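Local coordinates for protein Ac-ASP-7 (Ancylostoma caninum, PDB 3S6S) that is of unknown function but, as a secreted hookworm protein of the SCP/TAPS (pathogenesis-related) family, probably acts in the interplay between parasite and host, at residues 14-17 with 18-22; 85-88 with 89-92. One frame throughout, in Å; residues are numbered along the deposited sequence.

Contact 1 (14-17 with 18-22); sequences VDRP and FREAI
The guanidinium of Arg19 lies with one face over CA of Arg16, which sits 3.7 Å above its plane, and a water at its edge takes a hydrogen bond from Arg19 NH1 while giving one to Val14 O. The Arg19 side chain bends at chi3 (79°), which brings its guanidinium back over the start of the helix. The Phe18 ring has Asp15 O and CB at its edge, CB lying 3.7 Å from Phe18 CD1; Val14 CG1 packs on Phe18 CB at 3.6 Å. A bulky aromatic suits this position, since it also touches Trp136 of strand 133-140. The guanidinium of Arg16 stands almost perpendicular to the carboxylate of Glu20 (87°), and Arg16 NE bonds to Glu20 OE2 at 2.9 Å from above the carboxylate plane. This salt bridge spans one helical turn. Pro17, with no N-H to offer, fits the first turn, where amides lack carbonyl partners further back. Asp15 holds the N-cap position without a side-chain capping bond; its carbonyl accepts from Arg19 N at 3.1 Å. Proline in the first turn is characteristic of a helix N terminus, and helix 16-34 of the SCP/TAPS fold begins amphipathic, Arg16 and Glu20 outward, Phe18 and Ile22 against strand 133-140.

Contact 2 (85-88 with 89-92); sequences EGSA and ISAL
Ser87 caps the N terminus of helix 88-99: its OG accepts a hydrogen bond from Ser90 N at 3.2 Å, the classic serine N-cap. Serine suits the site because its short side chain can fold back on the first turn and supply an acceptor to an amide with no i-4 helical carbonyl to bond to. With chi1 at 85°, OG stands between the backbone N and the carbonyl carbon of its own residue, facing the amide of Ser90. The same amide also makes a weak bond to Ser87 O, so it is shared between two acceptors of one residue. The regular helical bonds start alongside it: Ala91 N reaches Ser87 O almost straight (174°), and Leu92 N meets Ala88 O at 3.0 Å.

The tight side is the one turned to the protein. Ala88 is small enough to let the first turn lie close to helix 16-34 and to strand 133-140, where it touches Met134. The small, buried Ala91 puts its CB within 3.6 Å of Ala88 O, while the branched side chain of Leu92 leads away from the cap to meet Trp136. The solvent side is looser. Ser87 and Ser90 are both exposed there, and a hydroxyl suits each, being at ease beside water as well as beside a helix end. Next to the cap, the methyl CG2 of Ile89 lies 3.3 Å from Ser87 OG.

How the contacts relate
From the N terminus, the chain first meets contact 1, where the loop before helix 16-34 turns into its first helical turns. It then runs through strand 51-53, helices 54-65 and 69-72 and strand 76-83 before contact 2 opens helix 88-99. Each contact is local and closes only a single helix start; they follow in series, neither nested nor crossed. In space they nevertheless touch, the centres of contact 1 and contact 2 lying about 13 Å apart. Phe18 CZ packs on Ala88 CB at 3.7 Å, and Ala21 CB meets Leu92 CD1 at 3.6 Å. The two helix beginnings thus lie against each other, and both also reach strand 133-140 of the mixed sheet through Trp136.

Contact 1 (14-17 with 18-22)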
ATOM      1  N   VAL A  14      11.799  -6.972   7.023  1.00 37.70           N
ATOM      2  CA  VAL A  14      11.567  -7.717   5.786  1.00 38.04           C
ATOM      3  C   VAL A  14      12.623  -7.340   4.746  1.00 37.36           C
ATOM      4  O   VAL A  14      12.935  -6.161   4.601  1.00 34.82           O
ATOM      5  CB  VAL A  14      10.151  -7.465   5.228  1.00 33.63           C
ATOM      6  CG1 VAL A  14      10.089  -7.811   3.761  1.00 30.57           C
ATOM      7  CG2 VAL A  14       9.117  -8.269   6.035  1.00 31.07           C
ATOM      8  N   ASP A  15      13.154  -8.335   4.026  1.00 40.30           N
ATOM      9  CA  ASP A  15      14.213  -8.111   3.024  1.00 37.17           C
ATOM     10  C   ASP A  15      13.782  -7.251   1.851  1.00 41.80           C
ATOM     11  O   ASP A  15      12.657  -7.356   1.344  1.00 39.65           O
ATOM     12  CB  ASP A  15      14.782  -9.422   2.461  1.00 41.21           C
ATOM     13  CG  ASP A  15      15.570 -10.220   3.488  1.00 51.11           C
ATOM     14  OD1 ASP A  15      15.655 -11.462   3.327  1.00 61.87           O
ATOM     15  OD2 ASP A  15      16.099  -9.620   4.454  1.00 46.43           O
ATOM     16  N   ARG A  16      14.728  -6.433   1.402  1.00 41.38           N
ATOM     17  CA  ARG A  16      14.537  -5.489   0.315  1.00 38.35           C
ATOM     18  C   ARG A  16      13.662  -5.971  -0.857  1.00 35.69           C
ATOM     19  O   ARG A  16      12.661  -5.346  -1.173  1.00 35.20           O
ATOM     20  CB  ARG A  16      15.903  -5.013  -0.177  1.00 36.89           C
ATOM     21  CG  ARG A  16      15.838  -3.930  -1.223  1.00 44.46           C
ATOM     22  CD  ARG A  16      17.164  -3.205  -1.326  1.00 41.27           C
ATOM     23  NE  ARG A  16      17.117  -2.192  -2.366  1.00 53.56           N
ATOM     24  CZ  ARG A  16      18.145  -1.884  -3.149  1.00 60.53           C
ATOM     25  NH1 ARG A  16      19.298  -2.527  -3.000  1.00 53.99           N
ATOM     26  NH2 ARG A  16      18.017  -0.942  -4.083  1.00 52.65           N
ATOM     27  N   PRO A  17      14.039  -7.072  -1.522  1.00 39.07           N
ATOM     28  CA  PRO A  17      13.219  -7.425  -2.690  1.00 36.73           C
ATOM     29  C   PRO A  17      11.753  -7.740  -2.344  1.00 35.29           C
ATOM     30  O   PRO A  17      10.875  -7.487  -3.170  1.00 36.33           O
ATOM     31  CB  PRO A  17      13.934  -8.651  -3.278  1.00 32.81           C
ATOM     32  CG  PRO A  17      14.744  -9.197  -2.174  1.00 37.98           C
ATOM     33  CD  PRO A  17      15.118  -8.043  -1.279  1.00 39.68           C
ATOM     34  N   PHE A  18      11.491  -8.274  -1.155  1.00 32.62           N
ATOM     35  CA  PHE A  18      10.104  -8.498  -0.726  1.00 38.46           C
ATOM     36  C   PHE A  18       9.369  -7.177  -0.514  1.00 32.25           C
ATOM     37  O   PHE A  18       8.272  -6.984  -1.030  1.00 27.92           O
ATOM     38  CB  PHE A  18      10.046  -9.347   0.542  1.00 33.54           C
ATOM     39  CG  PHE A  18      10.612 -10.710   0.363  1.00 35.98           C
ATOM     40  CD1 PHE A  18      11.931 -10.971   0.687  1.00 42.96           C
ATOM     41  CD2 PHE A  18       9.835 -11.733  -0.165  1.00 42.37           C
ATOM     42  CE1 PHE A  18      12.466 -12.244   0.507  1.00 49.66           C
ATOM     43  CE2 PHE A  18      10.361 -13.011  -0.350  1.00 42.02           C
ATOM     44  CZ  PHE A  18      11.673 -13.266  -0.016  1.00 44.57           C
ATOM     45  N   ARG A  19      10.007  -6.280   0.236  1.00 29.96           N
ATOM     46  CA  ARG A  19       9.524  -4.928   0.443  1.00 27.75           C
ATOM     47  C   ARG A  19       9.293  -4.208  -0.875  1.00 30.77           C
ATOM     48  O   ARG A  19       8.301  -3.488  -1.047  1.00 31.16           O
ATOM     49  CB  ARG A  19      10.531  -4.135   1.272  1.00 30.13           C
ATOM     50  CG  ARG A  19      10.240  -2.653   1.339  1.00 25.83           C
ATOM     51  CD  ARG A  19      11.152  -1.960   2.333  1.00 30.01           C
ATOM     52  NE  ARG A  19      12.476  -1.717   1.773  1.00 31.75           N
ATOM     53  CZ  ARG A  19      13.614  -2.196   2.272  1.00 33.52           C
ATOM     54  NH1 ARG A  19      13.611  -2.956   3.360  1.00 28.44           N
ATOM     55  NH2 ARG A  19      14.765  -1.912   1.677  1.00 36.28           N
ATOM     56  N   GLU A  20      10.204  -4.407  -1.813  1.00 30.89           N
ATOM     57  CA  GLU A  20      10.142  -3.687  -3.069  1.00 29.37           C
ATOM     58  C   GLU A  20       9.054  -4.225  -3.969  1.00 26.02           C
ATOM     59  O   GLU A  20       8.343  -3.464  -4.626  1.00 27.05           O
ATOM     60  CB  GLU A  20      11.500  -3.732  -3.750  1.00 29.94           C
ATOM     61  CG  GLU A  20      12.545  -3.024  -2.917  1.00 33.78           C
ATOM     62  CD  GLU A  20      13.686  -2.492  -3.737  1.00 36.94           C
ATOM     63  OE1 GLU A  20      13.861  -2.972  -4.879  1.00 37.72           O
ATOM     64  OE2 GLU A  20      14.403  -1.598  -3.232  1.00 38.96           O
ATOM     65  N   ALA A  21       8.914  -5.541  -3.976  1.00 27.65           N
ATOM     66  CA  ALA A  21       7.885  -6.190  -4.772  1.00 31.75           C
ATOM     67  C   ALA A  21       6.495  -5.711  -4.329  1.00 25.71           C
ATOM     68  O   ALA A  21       5.631  -5.412  -5.158  1.00 26.11           O
ATOM     69  CB  ALA A  21       8.005  -7.718  -4.651  1.00 27.76           C
ATOM     70  N   ILE A  22       6.302  -5.618  -3.024  1.00 22.78           N
ATOM     71  CA  ILE A  22       5.011  -5.200  -2.463  1.00 29.35           C
ATOM     72  C   ILE A  22       4.745  -3.704  -2.675  1.00 26.32           C
ATOM     73  O   ILE A  22       3.636  -3.280  -3.048  1.00 23.33           O
ATOM     74  CB  ILE A  22       4.928  -5.567  -0.968  1.00 25.23           C
ATOM     75  CG1 ILE A  22       5.051  -7.087  -0.818  1.00 23.47           C
ATOM     76  CG2 ILE A  22       3.636  -5.019  -0.341  1.00 22.71           C
ATOM     77  CD1 ILE A  22       5.190  -7.578   0.625  1.00 27.41           C
TER
HETATM   78  O   HOH W   1      11.519  -3.817   5.048  1.00 29.30           O

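Contact 2 (85-88 with 89-92)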
ATOM      1  N   GLU A  85       6.271 -23.730  -3.300  1.00 53.12           N
ATOM      2  CA  GLU A  85       7.331 -24.730  -3.302  1.00 52.13           C
ATOM      3  C   GLU A  85       8.690 -24.139  -3.680  1.00 54.19           C
ATOM      4  O   GLU A  85       9.706 -24.434  -3.043  1.00 58.55           O
ATOM      5  CB  GLU A  85       6.962 -25.883  -4.236  1.00 52.47           C
ATOM      6  N   GLY A  86       8.715 -23.299  -4.709  1.00 49.20           N
ATOM      7  CA  GLY A  86       9.973 -22.726  -5.162  1.00 45.75           C
ATOM      8  C   GLY A  86      10.556 -21.670  -4.237  1.00 43.02           C
ATOM      9  O   GLY A  86      10.546 -21.810  -3.008  1.00 39.09           O
ATOM     10  N   SER A  87      11.066 -20.606  -4.845  1.00 39.75           N
ATOM     11  CA  SER A  87      11.658 -19.500  -4.113  1.00 41.55           C
ATOM     12  C   SER A  87      10.589 -18.571  -3.544  1.00 43.28           C
ATOM     13  O   SER A  87       9.578 -18.274  -4.187  1.00 43.70           O
ATOM     14  CB  SER A  87      12.567 -18.697  -5.029  1.00 40.94           C
ATOM     15  OG  SER A  87      11.810 -17.752  -5.753  1.00 41.73           O
ATOM     16  N   ALA A  88      10.826 -18.102  -2.331  1.00 43.87           N
ATOM     17  CA  ALA A  88       9.872 -17.234  -1.674  1.00 45.61           C
ATOM     18  C   ALA A  88       9.513 -16.054  -2.572  1.00 45.25           C
ATOM     19  O   ALA A  88       8.357 -15.651  -2.643  1.00 45.77           O
ATOM     20  CB  ALA A  88      10.427 -16.752  -0.336  1.00 40.79           C
ATOM     21  N   ILE A  89      10.499 -15.515  -3.275  1.00 40.14           N
ATOM     22  CA  ILE A  89      10.285 -14.285  -4.016  1.00 41.44           C
ATOM     23  C   ILE A  89       9.371 -14.484  -5.218  1.00 42.74           C
ATOM     24  O   ILE A  89       8.672 -13.561  -5.635  1.00 42.19           O
ATOM     25  CB  ILE A  89      11.618 -13.646  -4.482  1.00 47.56           C
ATOM     26  CG1 ILE A  89      11.370 -12.232  -5.025  1.00 44.10           C
ATOM     27  CG2 ILE A  89      12.313 -14.525  -5.533  1.00 42.92           C
ATOM     28  CD1 ILE A  89      10.775 -11.275  -3.986  1.00 43.92           C
ATOM     29  N   SER A  90       9.395 -15.675  -5.801  1.00 43.75           N
ATOM     30  CA  SER A  90       8.539 -15.945  -6.950  1.00 45.63           C
ATOM     31  C   SER A  90       7.112 -16.207  -6.472  1.00 41.14           C
ATOM     32  O   SER A  90       6.151 -15.742  -7.079  1.00 40.52           O
ATOM     33  CB  SER A  90       9.064 -17.134  -7.761  1.00 43.21           C
ATOM     34  OG  SER A  90      10.249 -16.782  -8.459  1.00 52.99           O
ATOM     35  N   ALA A  91       6.992 -16.944  -5.373  1.00 32.95           N
ATOM     36  CA  ALA A  91       5.695 -17.219  -4.779  1.00 40.77           C
ATOM     37  C   ALA A  91       4.959 -15.917  -4.438  1.00 43.54           C
ATOM     38  O   ALA A  91       3.773 -15.756  -4.757  1.00 38.08           O
ATOM     39  CB  ALA A  91       5.860 -18.086  -3.535  1.00 38.68           C
ATOM     40  N   LEU A  92       5.678 -14.999  -3.791  1.00 42.40           N
ATOM     41  CA  LEU A  92       5.141 -13.703  -3.397  1.00 40.02           C
ATOM     42  C   LEU A  92       4.552 -13.030  -4.610  1.00 37.55           C
ATOM     43  O   LEU A  92       3.399 -12.586  -4.599  1.00 39.37           O
ATOM     44  CB  LEU A  92       6.252 -12.827  -2.826  1.00 40.70           C
ATOM     45  CG  LEU A  92       5.919 -11.548  -2.039  1.00 39.64           C
ATOM     46  CD1 LEU A  92       6.378 -10.308  -2.793  1.00 37.53           C
ATOM     47  CD2 LEU A  92       4.442 -11.449  -1.624  1.00 31.27           C
TER